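Local coordinates for DUF4595 domain-containing protein (Bacteroides vulgatus, PDB 3TZG), which is of unknown function but folds as a porin-like beta barrel of the BVU_2266-like family, at residues I49-M54 / V66-G71; A93-V98 / G180-F185; Y157-N162 / R197-N202; H218-L223 / R230-Y235. All blocks are in the same frame, centred on the assembly; numbering follows the deposited sequence.

Contact 1: I49-M54 / V66-G71; sequences ITIGQM and VTFQIG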
loop_
_atom_site.group_PDB
_atom_site.type_symbol
_atom_site.label_atom_id
_atom_site.label_comp_id
_atom_site.label_asym_id
_atom_site.label_seq_id
_atom_site.Cartn_x
_atom_site.Cartn_y
_atom_site.Cartn_z
ATOM N N ILE A 49 0.051 1.320 16.912
ATOM C CA ILE A 49 -0.906 0.572 16.110
ATOM C C ILE A 49 -0.203 -0.711 15.740
ATOM O O ILE A 49 0.902 -0.657 15.204
ATOM C CB ILE A 49 -1.447 1.353 14.875
ATOM C CG1 ILE A 49 -2.040 2.725 15.278
ATOM C CG2 ILE A 49 -2.477 0.496 14.093
ATOM C CD1 ILE A 49 -2.406 3.602 14.145
ATOM N N THR A 50 -0.785 -1.861 16.092
ATOM C CA THR A 50 -0.174 -3.152 15.786
ATOM C C THR A 50 -1.117 -3.915 14.931
ATOM O O THR A 50 -2.278 -4.092 15.318
ATOM C CB THR A 50 0.220 -3.935 17.058
ATOM O OG1 THR A 50 1.120 -3.150 17.847
ATOM C CG2 THR A 50 0.878 -5.286 16.741
ATOM N N ILE A 51 -0.626 -4.365 13.767
ATOM C CA ILE A 51 -1.397 -5.163 12.816
ATOM C C ILE A 51 -0.846 -6.613 12.844
ATOM O O ILE A 51 0.348 -6.792 12.640
ATOM C CB ILE A 51 -1.361 -4.504 11.415
ATOM C CG1 ILE A 51 -2.173 -3.170 11.439
ATOM C CG2 ILE A 51 -1.910 -5.461 10.361
ATOM C CD1 ILE A 51 -1.980 -2.185 10.277
ATOM N N GLY A 52 -1.706 -7.600 13.153
ATOM C CA GLY A 52 -1.363 -9.026 13.266
ATOM C C GLY A 52 -0.865 -9.734 12.003
ATOM O O GLY A 52 -0.298 -9.094 11.100
ATOM N N GLN A 53 -1.086 -11.086 11.923
ATOM C CA GLN A 53 -0.645 -11.983 10.823
ATOM C C GLN A 53 -1.392 -11.729 9.472
ATOM O O GLN A 53 -2.611 -11.545 9.466
ATOM C CB GLN A 53 -0.848 -13.465 11.240
ATOM C CG GLN A 53 -0.392 -14.547 10.229
ATOM C CD GLN A 53 1.107 -14.760 10.127
ATOM O OE1 GLN A 53 1.824 -14.870 11.132
ATOM N NE2 GLN A 53 1.600 -14.942 8.906
HETATM N N MSE A 54 -0.637 -11.778 8.333
HETATM C CA MSE A 54 -1.123 -11.668 6.939
HETATM C C MSE A 54 -0.393 -12.726 6.058
HETATM O O MSE A 54 0.666 -13.205 6.463
HETATM C CB MSE A 54 -0.935 -10.238 6.378
HETATM C CG MSE A 54 -1.472 -10.041 4.945
HETATM SE SE MSE A 54 -3.432 -9.817 4.702
HETATM C CE MSE A 54 -4.104 -11.703 4.831
ATOM N N VAL A 66 3.268 -5.968 12.092
ATOM C CA VAL A 66 3.863 -4.642 11.968
ATOM C C VAL A 66 3.369 -3.784 13.158
ATOM O O VAL A 66 2.195 -3.833 13.516
ATOM C CB VAL A 66 3.613 -3.953 10.582
ATOM C CG1 VAL A 66 2.128 -3.883 10.220
ATOM C CG2 VAL A 66 4.261 -2.570 10.516
ATOM N N THR A 67 4.278 -3.034 13.780
ATOM C CA THR A 67 3.917 -2.109 14.840
ATOM C C THR A 67 4.335 -0.735 14.339
ATOM O O THR A 67 5.475 -0.564 13.917
ATOM C CB THR A 67 4.522 -2.519 16.196
ATOM O OG1 THR A 67 4.149 -3.869 16.489
ATOM C CG2 THR A 67 4.092 -1.587 17.345
ATOM N N PHE A 68 3.393 0.210 14.299
ATOM C CA PHE A 68 3.635 1.595 13.887
ATOM C C PHE A 68 3.721 2.494 15.085
ATOM O O PHE A 68 2.882 2.390 15.989
ATOM C CB PHE A 68 2.531 2.118 12.960
ATOM C CG PHE A 68 2.396 1.448 11.625
ATOM C CD1 PHE A 68 3.079 1.929 10.518
ATOM C CD2 PHE A 68 1.514 0.389 11.449
ATOM C CE1 PHE A 68 2.932 1.328 9.269
ATOM C CE2 PHE A 68 1.354 -0.204 10.198
ATOM C CZ PHE A 68 2.081 0.261 9.120
ATOM N N GLN A 69 4.693 3.403 15.082
ATOM C CA GLN A 69 4.846 4.394 16.137
ATOM C C GLN A 69 4.264 5.692 15.626
ATOM O O GLN A 69 4.712 6.210 14.592
ATOM C CB GLN A 69 6.317 4.538 16.561
ATOM C CG GLN A 69 6.502 5.003 17.997
ATOM C CD GLN A 69 6.065 3.943 18.983
ATOM O OE1 GLN A 69 6.247 2.720 18.764
ATOM N NE2 GLN A 69 5.506 4.398 20.103
ATOM N N ILE A 70 3.214 6.171 16.317
ATOM C CA ILE A 70 2.451 7.373 15.963
ATOM C C ILE A 70 2.949 8.540 16.804
ATOM O O ILE A 70 3.062 8.429 18.027
ATOM C CB ILE A 70 0.909 7.142 16.135
ATOM C CG1 ILE A 70 0.421 5.803 15.508
ATOM C CG2 ILE A 70 0.083 8.342 15.678
ATOM C CD1 ILE A 70 0.749 5.536 14.007
ATOM N N GLY A 71 3.284 9.624 16.124
ATOM C CA GLY A 71 3.779 10.840 16.752
ATOM C C GLY A 71 3.210 12.048 16.041
ATOM O O GLY A 71 3.288 12.136 14.805
#
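Four backbone hydrogen bonds join I49-I51 to V66-F68, two across each of the pairs I49/F68 and I51/V66. The straightest runs from F68 N to I49 O at 2.8 Å, the donor lying nearly along the C=O axis. I51 N reaches V66 O at 2.9 Å in the same end-on manner, whereas the return bond from V66 N to I51 O lies in the carbonyl plane. Between them sits the non-hydrogen-bonded pair T50/T67, whose side chains lie alongside each other and point the same way. Both OG1 atoms stand anti to the carbonyl carbon; T50 OG1 packs on T67 CG2, and T50 OG1 and T67 OG1 share a weak hydrogen bond of 3.4 Å. On the other face the contacts are apolar. CG1 of V66 takes the crowded position between backbone N and carbonyl carbon (chi1 54°) and so meets I51 CB at 3.7 Å, while V66 CG2 lies over one face of the F68 ring, toward its rim. CD1 of I51 comes to the edge of the same ring, 3.9 Å from F68 CE2. Farther along, the ends of I49 and I70 cross obliquely, CD1 to CD1 at 3.7 Å. Beyond this shell, helix 181-188 packs against I51, V66 and F68, and L191 touches I49 and F68. Strands 40-45 and 74-85 extend the hydrogen bonding outward on the two flanks. The segments, their axes 165° apart, form part of the antiparallel beta hairpin of strands 48-51 and 63-71, within the beta-barrel wall.

Contact 2: A93-V98 / G180-F185; sequences ADKQTV and GVDSFF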
loop_
_atom_site.group_PDB
_atom_site.type_symbol
_atom_site.label_atom_id
_atom_site.label_comp_id
_atom_site.label_asym_id
_atom_site.label_seq_id
_atom_site.Cartn_x
_atom_site.Cartn_y
_atom_site.Cartn_z
ATOM N N ALA A 93 12.684 -12.290 7.832
ATOM C CA ALA A 93 13.352 -11.019 7.964
ATOM C C ALA A 93 12.690 -10.085 8.975
ATOM O O ALA A 93 11.529 -10.251 9.325
ATOM C CB ALA A 93 13.384 -10.337 6.602
ATOM N N ASP A 94 13.483 -9.112 9.458
ATOM C CA ASP A 94 13.061 -8.013 10.301
ATOM C C ASP A 94 13.202 -6.740 9.492
ATOM O O ASP A 94 14.268 -6.477 8.923
ATOM C CB ASP A 94 13.810 -7.949 11.637
ATOM C CG ASP A 94 12.924 -8.451 12.772
ATOM O OD1 ASP A 94 11.831 -7.833 13.010
ATOM O OD2 ASP A 94 13.292 -9.463 13.407
ATOM N N LYS A 95 12.078 -5.994 9.375
ATOM C CA LYS A 95 12.001 -4.749 8.621
ATOM C C LYS A 95 11.906 -3.548 9.561
ATOM O O LYS A 95 11.029 -3.490 10.423
ATOM C CB LYS A 95 10.802 -4.779 7.670
ATOM C CG LYS A 95 10.756 -3.608 6.702
ATOM C CD LYS A 95 9.460 -3.648 5.923
ATOM C CE LYS A 95 9.302 -2.536 4.940
ATOM N NZ LYS A 95 8.092 -2.696 4.109
ATOM N N GLN A 96 12.826 -2.603 9.388
ATOM C CA GLN A 96 12.863 -1.348 10.131
ATOM C C GLN A 96 12.602 -0.182 9.183
ATOM O O GLN A 96 13.370 0.051 8.244
ATOM C CB GLN A 96 14.189 -1.177 10.849
ATOM C CG GLN A 96 14.269 -1.921 12.132
ATOM C CD GLN A 96 15.626 -1.841 12.778
ATOM O OE1 GLN A 96 16.603 -1.359 12.209
ATOM N NE2 GLN A 96 15.717 -2.333 13.988
ATOM N N THR A 97 11.529 0.546 9.428
ATOM C CA THR A 97 11.154 1.635 8.541
ATOM C C THR A 97 10.974 2.946 9.305
ATOM O O THR A 97 10.544 2.937 10.468
ATOM C CB THR A 97 9.853 1.247 7.809
ATOM O OG1 THR A 97 10.135 0.098 7.019
ATOM C CG2 THR A 97 9.341 2.349 6.902
ATOM N N VAL A 98 11.285 4.064 8.615
ATOM C CA VAL A 98 11.098 5.428 9.090
ATOM C C VAL A 98 10.337 6.207 8.003
ATOM O O VAL A 98 10.567 6.023 6.806
ATOM C CB VAL A 98 12.406 6.142 9.525
ATOM C CG1 VAL A 98 12.936 5.544 10.820
ATOM C CG2 VAL A 98 13.475 6.133 8.422
ATOM N N GLY A 180 5.877 -3.799 0.407
ATOM C CA GLY A 180 5.359 -4.615 1.501
ATOM C C GLY A 180 3.958 -4.325 1.993
ATOM O O GLY A 180 3.455 -3.205 1.848
ATOM N N VAL A 181 3.351 -5.339 2.640
ATOM C CA VAL A 181 1.977 -5.331 3.162
ATOM C C VAL A 181 1.858 -4.266 4.307
ATOM O O VAL A 181 0.777 -3.674 4.499
ATOM C CB VAL A 181 1.540 -6.761 3.598
ATOM C CG1 VAL A 181 0.218 -6.767 4.353
ATOM C CG2 VAL A 181 1.413 -7.659 2.374
ATOM N N ASP A 182 2.976 -3.960 4.992
ATOM C CA ASP A 182 2.971 -2.926 6.020
ATOM C C ASP A 182 2.741 -1.551 5.364
ATOM O O ASP A 182 1.983 -0.741 5.900
ATOM C CB ASP A 182 4.260 -2.949 6.856
ATOM C CG ASP A 182 5.543 -2.888 6.075
ATOM O OD1 ASP A 182 5.761 -3.786 5.219
ATOM O OD2 ASP A 182 6.375 -1.992 6.374
ATOM N N SER A 183 3.328 -1.318 4.170
ATOM C CA SER A 183 3.122 -0.066 3.445
ATOM C C SER A 183 1.682 -0.003 2.918
ATOM O O SER A 183 1.077 1.080 2.915
ATOM C CB SER A 183 4.133 0.088 2.318
ATOM O OG SER A 183 5.407 0.543 2.769
ATOM N N PHE A 184 1.108 -1.177 2.523
ATOM C CA PHE A 184 -0.278 -1.252 2.088
ATOM C C PHE A 184 -1.177 -0.665 3.183
ATOM O O PHE A 184 -1.909 0.294 2.920
ATOM C CB PHE A 184 -0.674 -2.695 1.749
ATOM C CG PHE A 184 -2.162 -2.895 1.612
ATOM C CD1 PHE A 184 -2.821 -2.530 0.447
ATOM C CD2 PHE A 184 -2.913 -3.419 2.664
ATOM C CE1 PHE A 184 -4.195 -2.712 0.326
ATOM C CE2 PHE A 184 -4.296 -3.595 2.541
ATOM C CZ PHE A 184 -4.921 -3.254 1.370
ATOM N N PHE A 185 -1.064 -1.202 4.427
ATOM C CA PHE A 185 -1.837 -0.751 5.576
ATOM C C PHE A 185 -1.517 0.710 5.945
ATOM O O PHE A 185 -2.444 1.468 6.273
ATOM C CB PHE A 185 -1.606 -1.670 6.770
ATOM C CG PHE A 185 -2.360 -2.964 6.612
ATOM C CD1 PHE A 185 -3.751 -2.973 6.498
ATOM C CD2 PHE A 185 -1.686 -4.181 6.550
ATOM C CE1 PHE A 185 -4.442 -4.176 6.313
ATOM C CE2 PHE A 185 -2.386 -5.380 6.371
ATOM C CZ PHE A 185 -3.755 -5.365 6.253
#
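K95 is fully stretched, with CG anti to the backbone N (chi1 -172°) and every later torsion near 180°, so NZ is carried far from its strand. D182 answers with CG in the crowded position between backbone N and carbonyl carbon (chi1 53°), which sends its carboxylate back toward the strand. The two side chains meet tip to tip in a buried salt bridge. D182 OD1 accepts K95 NZ on its syn lone pair, the side of OD2, at 2.8 Å, and a weak hydrogen bond of 2.9 Å joins K95 NZ to D182 OD2. The methylene groups follow: K95 CE lies 3.3 Å from D182 OD2. This bridge spans a strand of the beta barrel and the first turn of helix 181-188, whose axis passes 11.5 Å from that of the strand, a gap bridged mainly by the K95 and D182 side chains. G180, the N-cap residue of the helix, places its CA 4.2 Å from K95 NZ. The ammonium has further weak partners in D179 and the hydroxyl of Y112, so the positive charge is shared and probably well stabilised despite burial. T97 also points at the helix, but T97 OG1 and S110 OG share a hydrogen bond, and S183 OG bonds the carbonyl O of D179.

Contact 3: Y157-N162 / R197-N202; sequences YNYDNN and RTALPN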
loop_
_atom_site.group_PDB
_atom_site.type_symbol
_atom_site.label_atom_id
_atom_site.label_comp_id
_atom_site.label_asym_id
_atom_site.label_seq_id
_atom_site.Cartn_x
_atom_site.Cartn_y
_atom_site.Cartn_z
ATOM N N TYR A 157 1.406 9.020 -12.172
ATOM C CA TYR A 157 -0.055 8.829 -12.076
ATOM C C TYR A 157 -0.813 9.935 -12.761
ATOM O O TYR A 157 -0.538 11.116 -12.541
ATOM C CB TYR A 157 -0.516 8.754 -10.599
ATOM C CG TYR A 157 0.060 7.574 -9.860
ATOM C CD1 TYR A 157 -0.523 6.316 -9.959
ATOM C CD2 TYR A 157 1.243 7.690 -9.146
ATOM C CE1 TYR A 157 0.046 5.203 -9.346
ATOM C CE2 TYR A 157 1.822 6.586 -8.525
ATOM C CZ TYR A 157 1.212 5.346 -8.610
ATOM O OH TYR A 157 1.777 4.259 -7.982
ATOM N N ASN A 158 -1.822 9.550 -13.532
ATOM C CA ASN A 158 -2.676 10.489 -14.261
ATOM C C ASN A 158 -4.107 10.494 -13.653
ATOM O O ASN A 158 -4.650 9.429 -13.376
ATOM C CB ASN A 158 -2.705 10.126 -15.739
ATOM C CG ASN A 158 -3.510 11.089 -16.552
ATOM O OD1 ASN A 158 -4.746 10.990 -16.643
ATOM N ND2 ASN A 158 -2.834 12.069 -17.126
ATOM N N TYR A 159 -4.700 11.707 -13.486
ATOM C CA TYR A 159 -6.026 11.971 -12.904
ATOM C C TYR A 159 -6.925 12.816 -13.849
ATOM O O TYR A 159 -7.842 13.509 -13.376
ATOM C CB TYR A 159 -5.850 12.716 -11.571
ATOM C CG TYR A 159 -5.050 11.946 -10.548
ATOM C CD1 TYR A 159 -5.672 11.054 -9.673
ATOM C CD2 TYR A 159 -3.678 12.138 -10.419
ATOM C CE1 TYR A 159 -4.938 10.336 -8.726
ATOM C CE2 TYR A 159 -2.932 11.415 -9.488
ATOM C CZ TYR A 159 -3.566 10.514 -8.648
ATOM O OH TYR A 159 -2.832 9.839 -7.724
ATOM N N ASP A 160 -6.665 12.779 -15.178
ATOM C CA ASP A 160 -7.390 13.617 -16.141
ATOM C C ASP A 160 -8.867 13.255 -16.217
ATOM O O ASP A 160 -9.670 14.134 -16.505
ATOM C CB ASP A 160 -6.758 13.534 -17.540
ATOM C CG ASP A 160 -5.333 14.075 -17.603
ATOM O OD1 ASP A 160 -4.947 14.862 -16.692
ATOM O OD2 ASP A 160 -4.600 13.712 -18.557
ATOM N N ASN A 161 -9.234 11.999 -15.929
ATOM C CA ASN A 161 -10.630 11.544 -15.965
ATOM C C ASN A 161 -11.398 12.046 -14.726
ATOM O O ASN A 161 -12.622 11.992 -14.724
ATOM C CB ASN A 161 -10.724 10.008 -16.077
ATOM C CG ASN A 161 -10.282 9.407 -17.402
ATOM O OD1 ASN A 161 -9.961 10.116 -18.365
ATOM N ND2 ASN A 161 -10.291 8.061 -17.492
ATOM N N ASN A 162 -10.676 12.564 -13.704
ATOM C CA ASN A 162 -11.183 13.119 -12.440
ATOM C C ASN A 162 -12.178 12.165 -11.766
ATOM O O ASN A 162 -13.341 12.503 -11.527
ATOM C CB ASN A 162 -11.816 14.511 -12.624
ATOM C CG ASN A 162 -10.812 15.639 -12.581
ATOM O OD1 ASN A 162 -9.885 15.736 -13.404
ATOM N ND2 ASN A 162 -10.984 16.522 -11.607
ATOM N N ARG A 197 -7.553 12.119 0.211
ATOM C CA ARG A 197 -7.944 10.719 0.361
ATOM C C ARG A 197 -9.239 10.447 -0.506
ATOM O O ARG A 197 -10.019 9.531 -0.225
ATOM C CB ARG A 197 -8.167 10.508 1.881
ATOM C CG ARG A 197 -8.166 9.074 2.376
ATOM C CD ARG A 197 -8.246 8.962 3.904
ATOM N NE ARG A 197 -9.413 9.622 4.507
ATOM C CZ ARG A 197 -10.658 9.145 4.474
ATOM N NH1 ARG A 197 -10.936 8.027 3.803
ATOM N NH2 ARG A 197 -11.645 9.803 5.077
ATOM N N THR A 198 -9.381 11.195 -1.617
ATOM C CA THR A 198 -10.536 11.257 -2.494
ATOM C C THR A 198 -10.259 10.874 -3.963
ATOM O O THR A 198 -11.159 10.352 -4.613
ATOM C CB THR A 198 -11.007 12.722 -2.408
ATOM O OG1 THR A 198 -11.970 12.764 -1.375
ATOM C CG2 THR A 198 -11.598 13.289 -3.693
ATOM N N ALA A 199 -9.097 11.224 -4.515
ATOM C CA ALA A 199 -8.808 10.992 -5.941
ATOM C C ALA A 199 -8.342 9.567 -6.229
ATOM O O ALA A 199 -7.686 8.971 -5.383
ATOM C CB ALA A 199 -7.731 11.963 -6.402
ATOM N N LEU A 200 -8.636 9.050 -7.445
ATOM C CA LEU A 200 -8.178 7.742 -7.936
ATOM C C LEU A 200 -7.504 7.898 -9.303
ATOM O O LEU A 200 -8.091 8.552 -10.173
ATOM C CB LEU A 200 -9.308 6.714 -8.027
ATOM C CG LEU A 200 -9.839 6.158 -6.707
ATOM C CD1 LEU A 200 -11.125 5.339 -6.917
ATOM C CD2 LEU A 200 -8.759 5.403 -5.966
ATOM N N PRO A 201 -6.284 7.337 -9.532
ATOM C CA PRO A 201 -5.657 7.502 -10.843
ATOM C C PRO A 201 -6.357 6.676 -11.921
ATOM O O PRO A 201 -6.735 5.528 -11.672
ATOM C CB PRO A 201 -4.223 7.018 -10.602
ATOM C CG PRO A 201 -4.356 5.993 -9.531
ATOM C CD PRO A 201 -5.441 6.511 -8.636
ATOM N N ASN A 202 -6.555 7.255 -13.108
ATOM C CA ASN A 202 -7.173 6.528 -14.222
ATOM C C ASN A 202 -6.118 5.745 -15.009
ATOM O O ASN A 202 -6.430 4.691 -15.554
ATOM C CB ASN A 202 -7.949 7.453 -15.138
ATOM C CG ASN A 202 -7.259 8.707 -15.554
ATOM O OD1 ASN A 202 -7.322 9.732 -14.882
ATOM N ND2 ASN A 202 -6.730 8.694 -16.738
#
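The amide of N161 lies stacked on that of N202, their planes 18° apart, with N161 ND2 3.4 Å from N202 CB. N158 turns its own amide almost perpendicular to N202's, at 85°, and accepts N202 ND2 on an in-plane lone pair of OD1 at 3.0 Å. The Y159 ring runs alongside P201, CE1 lying 3.9 Å from the proline CD, and also meets the methyl of A199; its hydroxyl is bonded to L136 O. Y157 flanks the proline too, through CD1 against P201 CB at 3.8 Å, and its OH receives D177 N. Chi1 of 47° puts N202 CG in the crowded position, setting OD1 close to the turn, where N161 N donates to it at 3.1 Å from above the carbonyl plane. N202 N adds a bond to N158 O at 2.9 Å, nearly along the C=O axis. N158 OD1 is doubly gripped, since D160 N also donates to it, while N158 ND2 binds D160 OD2. N202 N, OD1 and ND2 thus each have a partner in 158-161. This is an Asx turn at N158 running into a type I beta turn, Y159 to N162, at the end of barrel strand 150-158, before strand 163-164, both of which pair with strand 199-208.

Contact 4: H218-L223 / R230-Y235; sequences HANYRL and RIEVLY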
loop_
_atom_site.group_PDB
_atom_site.type_symbol
_atom_site.label_atom_id
_atom_site.label_comp_id
_atom_site.label_asym_id
_atom_site.label_seq_id
_atom_site.Cartn_x
_atom_site.Cartn_y
_atom_site.Cartn_z
ATOM N N HIS A 218 -3.942 0.781 -17.268
ATOM C CA HIS A 218 -5.133 1.554 -17.069
ATOM C C HIS A 218 -5.876 1.010 -15.854
ATOM O O HIS A 218 -5.997 -0.214 -15.697
ATOM C CB HIS A 218 -6.011 1.507 -18.326
ATOM C CG HIS A 218 -7.331 2.227 -18.185
ATOM N ND1 HIS A 218 -7.410 3.612 -18.216
ATOM C CD2 HIS A 218 -8.567 1.729 -17.979
ATOM C CE1 HIS A 218 -8.688 3.896 -18.048
ATOM N NE2 HIS A 218 -9.418 2.797 -17.908
ATOM N N ALA A 219 -6.365 1.912 -14.983
ATOM C CA ALA A 219 -7.173 1.538 -13.829
ATOM C C ALA A 219 -8.627 1.740 -14.157
ATOM O O ALA A 219 -8.996 2.771 -14.699
ATOM C CB ALA A 219 -6.777 2.349 -12.622
ATOM N N ASN A 220 -9.440 0.755 -13.889
ATOM C CA ASN A 220 -10.854 0.822 -14.208
ATOM C C ASN A 220 -11.712 0.628 -12.918
ATOM O O ASN A 220 -11.561 -0.368 -12.186
ATOM C CB ASN A 220 -11.194 -0.225 -15.280
ATOM C CG ASN A 220 -12.616 -0.136 -15.718
ATOM O OD1 ASN A 220 -13.037 0.873 -16.298
ATOM N ND2 ASN A 220 -13.405 -1.124 -15.343
ATOM N N TYR A 221 -12.618 1.598 -12.656
ATOM C CA TYR A 221 -13.430 1.569 -11.460
ATOM C C TYR A 221 -14.909 1.560 -11.767
ATOM O O TYR A 221 -15.371 2.449 -12.486
ATOM C CB TYR A 221 -13.125 2.800 -10.582
ATOM C CG TYR A 221 -11.666 3.100 -10.380
ATOM C CD1 TYR A 221 -10.944 2.486 -9.358
ATOM C CD2 TYR A 221 -11.007 4.024 -11.186
ATOM C CE1 TYR A 221 -9.592 2.756 -9.166
ATOM C CE2 TYR A 221 -9.656 4.305 -11.003
ATOM C CZ TYR A 221 -8.952 3.669 -9.988
ATOM O OH TYR A 221 -7.622 3.921 -9.794
ATOM N N ARG A 222 -15.671 0.627 -11.193
ATOM C CA ARG A 222 -17.130 0.711 -11.294
ATOM C C ARG A 222 -17.636 1.181 -9.953
ATOM O O ARG A 222 -17.218 0.660 -8.905
ATOM C CB ARG A 222 -17.848 -0.545 -11.785
ATOM C CG ARG A 222 -17.510 -1.851 -11.137
ATOM C CD ARG A 222 -18.164 -2.980 -11.928
ATOM N NE ARG A 222 -17.841 -2.932 -13.362
ATOM C CZ ARG A 222 -18.275 -3.824 -14.251
ATOM N NH1 ARG A 222 -19.023 -4.855 -13.858
ATOM N NH2 ARG A 222 -17.958 -3.699 -15.541
ATOM N N LEU A 223 -18.436 2.265 -10.001
ATOM C CA LEU A 223 -18.931 2.997 -8.842
ATOM C C LEU A 223 -20.411 2.777 -8.622
ATOM O O LEU A 223 -21.208 2.901 -9.553
ATOM C CB LEU A 223 -18.657 4.503 -9.026
ATOM C CG LEU A 223 -17.193 4.940 -9.207
ATOM C CD1 LEU A 223 -17.126 6.220 -9.971
ATOM C CD2 LEU A 223 -16.463 5.099 -7.883
ATOM N N ARG A 230 -15.724 -1.970 -7.488
ATOM C CA ARG A 230 -14.757 -2.796 -8.208
ATOM C C ARG A 230 -13.574 -1.945 -8.685
ATOM O O ARG A 230 -13.765 -0.923 -9.352
ATOM C CB ARG A 230 -15.374 -3.552 -9.397
ATOM C CG ARG A 230 -14.384 -4.547 -9.974
ATOM C CD ARG A 230 -14.612 -4.850 -11.408
ATOM N NE ARG A 230 -15.572 -5.924 -11.615
ATOM C CZ ARG A 230 -15.985 -6.318 -12.821
ATOM N NH1 ARG A 230 -15.551 -5.685 -13.927
ATOM N NH2 ARG A 230 -16.875 -7.300 -12.937
ATOM N N ILE A 231 -12.356 -2.404 -8.362
ATOM C CA ILE A 231 -11.094 -1.787 -8.785
ATOM C C ILE A 231 -10.366 -2.780 -9.681
ATOM O O ILE A 231 -10.143 -3.913 -9.266
ATOM C CB ILE A 231 -10.210 -1.328 -7.595
ATOM C CG1 ILE A 231 -10.992 -0.381 -6.627
ATOM C CG2 ILE A 231 -8.937 -0.660 -8.127
ATOM C CD1 ILE A 231 -10.255 0.029 -5.390
ATOM N N GLU A 232 -10.039 -2.374 -10.917
ATOM C CA GLU A 232 -9.335 -3.229 -11.884
ATOM C C GLU A 232 -8.136 -2.544 -12.465
ATOM O O GLU A 232 -8.171 -1.338 -12.680
ATOM C CB GLU A 232 -10.244 -3.649 -13.038
ATOM C CG GLU A 232 -11.164 -4.801 -12.734
ATOM C CD GLU A 232 -12.031 -5.213 -13.904
ATOM O OE1 GLU A 232 -12.354 -4.343 -14.749
ATOM O OE2 GLU A 232 -12.423 -6.403 -13.954
ATOM N N VAL A 233 -7.083 -3.305 -12.750
ATOM C CA VAL A 233 -5.883 -2.757 -13.379
ATOM C C VAL A 233 -5.620 -3.625 -14.619
ATOM O O VAL A 233 -5.435 -4.842 -14.511
ATOM C CB VAL A 233 -4.675 -2.644 -12.404
ATOM C CG1 VAL A 233 -3.421 -2.158 -13.138
ATOM C CG2 VAL A 233 -5.010 -1.712 -11.229
ATOM N N LEU A 234 -5.699 -3.009 -15.795
ATOM C CA LEU A 234 -5.559 -3.721 -17.068
ATOM C C LEU A 234 -4.357 -3.267 -17.917
ATOM O O LEU A 234 -4.010 -2.082 -17.958
ATOM C CB LEU A 234 -6.816 -3.523 -17.923
ATOM C CG LEU A 234 -8.122 -4.006 -17.372
ATOM C CD1 LEU A 234 -9.184 -3.030 -17.695
ATOM C CD2 LEU A 234 -8.466 -5.403 -17.887
ATOM N N TYR A 235 -3.792 -4.231 -18.658
ATOM C CA TYR A 235 -2.748 -4.026 -19.636
ATOM C C TYR A 235 -3.302 -4.328 -21.024
ATOM O O TYR A 235 -3.952 -5.354 -21.211
ATOM C CB TYR A 235 -1.507 -4.874 -19.343
ATOM C CG TYR A 235 -0.464 -4.749 -20.439
ATOM C CD1 TYR A 235 0.420 -3.669 -20.474
ATOM C CD2 TYR A 235 -0.400 -5.676 -21.475
ATOM C CE1 TYR A 235 1.365 -3.539 -21.497
ATOM C CE2 TYR A 235 0.522 -5.543 -22.512
ATOM C CZ TYR A 235 1.407 -4.478 -22.520
ATOM O OH TYR A 235 2.335 -4.395 -23.542
#
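R222 and R230 form a hydrogen-bonded pair near the turn end of the antiparallel hairpin of strands 213-224 and 227-235, part of the beta-barrel wall. From CB, R222 sends CG into the crowded position between backbone N and carbonyl carbon (chi1 49°), bringing it against R230 CB. CD follows along R230, 3.8 Å from the same CB, and a bend at chi3 then lays NE 3.6 Å from R230 NH1. At the tip the guanidinium groups stack flat, centres 3.7 Å apart and planes at 14°, with R230 NH1 over the centre of the R222 group. R222 NH1 lies 3.4 Å from R230 NH2, two donors that do not bond. Such like charges would repel; E232 OE2, in a salt bridge with R230 NH1 made through charge alone, probably eases this. On the same face N220 ND2 gives E232 OE1 a weak hydrogen bond. The other face holds Y221, whose CE1 meets I231 CG2 at 3.6 Å while its hydroxyl binds P201 O, and V175 packs on both Y221 and I231. Backbone bonds tie H218 to L234 and N220 to E232 in both directions, whereas at R222 the return bond from R230 N is weak. The straightest joins L234 N to H218 O, 2.8 Å long and nearly along the C=O axis.

Contacts 1 and 2 share one side of the chain's centre, contacts 3 and 4 the opposite side; the centres of contacts 1 and 4 are about 29 Å apart. Along the chain, contact 1 closes before contact 2 opens, contacts 2 and 3 interleave, and contact 4 comes last. Helix 181-188 joins the first pair: V66 CG2 packs on D182 CB, so the hairpin of contact 1 and the salt bridge of contact 2 both contact this helix. Contacts 3 and 4, with centres about 12 Å apart, meet through the neighbouring strands 199-208 and 213-224, N202 O accepting from A219 N. Together they combine barrel-wall hairpins, an Asx turn running into a type I turn, and a helix packed against the wall.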